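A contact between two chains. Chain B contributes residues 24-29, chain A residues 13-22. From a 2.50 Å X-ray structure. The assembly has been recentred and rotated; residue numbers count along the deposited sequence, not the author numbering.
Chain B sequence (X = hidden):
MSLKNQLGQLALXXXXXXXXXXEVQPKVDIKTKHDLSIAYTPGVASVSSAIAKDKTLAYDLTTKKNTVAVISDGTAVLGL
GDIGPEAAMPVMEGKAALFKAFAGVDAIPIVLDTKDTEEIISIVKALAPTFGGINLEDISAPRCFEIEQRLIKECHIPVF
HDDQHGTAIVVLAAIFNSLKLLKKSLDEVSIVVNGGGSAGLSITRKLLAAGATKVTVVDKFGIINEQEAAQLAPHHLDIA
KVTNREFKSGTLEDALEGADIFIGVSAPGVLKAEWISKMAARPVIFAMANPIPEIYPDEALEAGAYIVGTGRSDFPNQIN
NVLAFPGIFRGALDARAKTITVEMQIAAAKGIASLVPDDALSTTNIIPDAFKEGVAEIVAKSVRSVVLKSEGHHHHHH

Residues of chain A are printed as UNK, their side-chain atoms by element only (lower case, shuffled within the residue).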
# COMPACT_ATOMS: atom_id res chain seq x y z
N VAL B 24 -5.60 9.19 -0.49
CA VAL B 24 -4.68 9.43 0.62
C VAL B 24 -4.66 10.91 1.00
O VAL B 24 -4.50 11.77 0.14
CB VAL B 24 -3.24 8.99 0.24
CG1 VAL B 24 -2.28 9.33 1.35
CG2 VAL B 24 -3.20 7.50 -0.03
N GLN B 25 -4.83 11.20 2.29
CA GLN B 25 -4.84 12.58 2.76
C GLN B 25 -3.91 12.77 3.94
O GLN B 25 -3.85 11.95 4.84
CB GLN B 25 -6.26 12.99 3.16
CG GLN B 25 -7.15 13.41 1.99
CD GLN B 25 -6.79 14.78 1.45
OE1 GLN B 25 -7.24 15.81 1.98
NE2 GLN B 25 -5.96 14.81 0.41
N PRO B 26 -3.16 13.88 3.95
CA PRO B 26 -2.24 14.13 5.05
C PRO B 26 -2.96 14.61 6.31
O PRO B 26 -3.94 15.33 6.22
CB PRO B 26 -1.29 15.18 4.46
CG PRO B 26 -2.21 15.97 3.61
CD PRO B 26 -3.04 14.91 2.91
N LYS B 27 -2.47 14.19 7.47
CA LYS B 27 -3.07 14.55 8.75
C LYS B 27 -2.33 15.74 9.35
O LYS B 27 -2.63 16.14 10.47
CB LYS B 27 -2.99 13.38 9.75
CG LYS B 27 -3.43 12.05 9.19
CD LYS B 27 -3.06 10.87 10.08
CE LYS B 27 -4.02 10.71 11.24
NZ LYS B 27 -3.77 9.45 12.02
N VAL B 28 -1.36 16.27 8.62
CA VAL B 28 -0.56 17.41 9.09
C VAL B 28 -0.36 18.49 8.04
O VAL B 28 -0.67 18.32 6.86
CB VAL B 28 0.85 16.98 9.61
CG1 VAL B 28 0.73 16.29 10.94
CG2 VAL B 28 1.54 16.08 8.59
N ASP B 29 0.25 19.61 8.44
CA ASP B 29 0.42 20.80 7.67
C ASP B 29 1.47 20.63 6.59
O ASP B 29 2.56 20.09 6.72
CB ASP B 29 0.78 21.91 8.65
CG ASP B 29 -0.49 22.51 9.26
OD1 ASP B 29 -1.57 22.34 8.66
OD2 ASP B 29 -0.40 23.12 10.34
N UNK A 13 6.88 15.70 18.10
CA UNK A 13 5.60 15.62 18.77
C UNK A 13 4.52 15.58 17.69
O UNK A 13 3.41 15.14 17.93
c UNK A 13 5.41 16.79 19.76
c UNK A 13 5.72 18.20 19.27
c UNK A 13 5.53 19.27 20.36
o UNK A 13 4.75 20.24 20.15
o UNK A 13 6.16 19.15 21.43
N UNK A 14 4.88 16.00 16.47
CA UNK A 14 3.94 15.98 15.35
C UNK A 14 3.69 14.55 14.90
O UNK A 14 2.71 14.27 14.23
c UNK A 14 4.01 17.15 11.64
n UNK A 14 3.68 18.32 11.13
c UNK A 14 3.42 16.82 13.01
c UNK A 14 4.45 16.78 14.15
o UNK A 14 4.75 16.35 11.06
N UNK A 15 4.59 13.64 15.25
CA UNK A 15 4.39 12.25 14.85
C UNK A 15 3.54 11.57 15.91
O UNK A 15 2.56 10.89 15.61
c UNK A 15 5.72 11.54 14.69
N UNK A 16 3.95 11.78 17.16
CA UNK A 16 3.30 11.24 18.34
C UNK A 16 1.81 11.57 18.38
O UNK A 16 0.98 10.70 18.62
c UNK A 16 3.71 9.95 21.22
n UNK A 16 3.78 8.17 22.91
c UNK A 16 3.99 11.81 19.59
c UNK A 16 3.31 9.56 22.63
c UNK A 16 3.39 11.39 20.92
N UNK A 17 1.50 12.83 18.12
CA UNK A 17 0.14 13.35 18.15
C UNK A 17 -0.83 12.82 17.11
O UNK A 17 -2.00 12.62 17.40
o UNK A 17 0.94 15.42 19.09
c UNK A 17 0.15 14.88 18.04
c UNK A 17 -1.27 15.45 18.15
N UNK A 18 -0.36 12.61 15.89
CA UNK A 18 -1.23 12.13 14.84
C UNK A 18 -0.97 10.69 14.43
O UNK A 18 -1.66 10.17 13.55
c UNK A 18 -0.18 15.21 14.40
c UNK A 18 -1.53 17.20 14.43
c UNK A 18 -2.45 15.12 13.64
c UNK A 18 -1.09 13.02 13.60
c UNK A 18 -2.60 16.48 13.91
c UNK A 18 -1.24 14.48 13.88
c UNK A 18 -0.32 16.57 14.68
N UNK A 19 0.02 10.05 15.05
CA UNK A 19 0.32 8.66 14.71
C UNK A 19 0.60 8.53 13.22
O UNK A 19 -0.14 7.87 12.49
N UNK A 20 1.69 9.16 12.78
CA UNK A 20 2.03 9.17 11.38
C UNK A 20 1.49 10.46 10.77
O UNK A 20 0.89 11.29 11.48
N UNK A 21 1.67 10.63 9.47
CA UNK A 21 1.21 11.83 8.79
C UNK A 21 0.20 11.61 7.67
O UNK A 21 -0.32 12.57 7.11
c UNK A 21 4.64 13.66 8.73
c UNK A 21 5.47 12.98 7.65
n UNK A 21 6.86 12.70 8.13
c UNK A 21 2.43 12.57 8.24
c UNK A 21 3.52 12.79 9.27
N UNK A 22 -0.06 10.35 7.32
CA UNK A 22 -1.01 10.05 6.26
C UNK A 22 -2.29 9.45 6.80
O UNK A 22 -2.33 8.95 7.92
c UNK A 22 1.10 8.75 3.26
c UNK A 22 0.38 11.06 3.85
c UNK A 22 -0.40 9.11 5.22
c UNK A 22 0.76 9.69 4.41

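Position 13 opens the helical segment with three side-chain carbons, the last carrying two oxygens, a carboxylate that lies out of reach of the chain B stretch: Glu A13. Position 14 also has three carbons, but the third bears one oxygen and one nitrogen, the mark of an amide, so this is Gln A14. It points toward chain B, and its CG packs 3.4 Å from Val B28 CG1, with the amide carbon CD almost as near, 3.5 Å from Val B28 CG1. A single carbon at position 15, directed away from the partner, identifies Ala A15. Position 16 carries four carbons in a row ending in nitrogen and reaches nothing in the chain B stretch; it is Lys A16, whose amine is hydrogen-bonded elsewhere in the structure. At position 17 one carbon bears an oxygen and a second carbon, giving Thr A17. Its OG1 turns back along its own chain to donate a hydrogen bond to Glu A13 O at 2.7 Å.

Position 18 has one carbon leading into a six-carbon ring without heteroatoms, hence Phe A18. Val B28 CG1 sits over one ring face, 3.9 Å from the centroid and 16° off the normal, a CH-pi contact. Positions 19 and 20 have no side-chain atoms and are Gly A19 and Gly A20. The first leaves the helix with positive phi, which favours glycine; at the second, a CB would be jammed against the carbonyl oxygen of the preceding residue.

Four carbons in a row ending in nitrogen recur at position 21, making it Lys A21. Its CB lies 3.6 Å from Val B28 CG2, while the end of the chain leads away and its amine is hydrogen-bonded elsewhere. Position 22 has four carbons forked at the second, which is Leu A22; its CD1 meets Val B24 CG1 at 3.9 Å.

The contact joins a short backbone pairing to a side chain that reaches back to the helix. Pro B26 and Leu A22 form an antiparallel, non-hydrogen-bonded pair with their side chains on the same sheet face. Proline has no amide hydrogen to offer, but the next residue does: Lys B27 N donates to Lys A21 O at 2.7 Å, nearly straight at 168°. The same oxygen receives a CA-H...O contact from Pro B26 CA at 3.2 Å. The Lys B27 side chain then extends past the glycines, and its NZ donates to Phe A18 O at 2.7 Å. Val B28 completes the contact, packing against Gln A14, Phe A18 and Lys A21.

Chain A (13-22) EQAKTFGGKL
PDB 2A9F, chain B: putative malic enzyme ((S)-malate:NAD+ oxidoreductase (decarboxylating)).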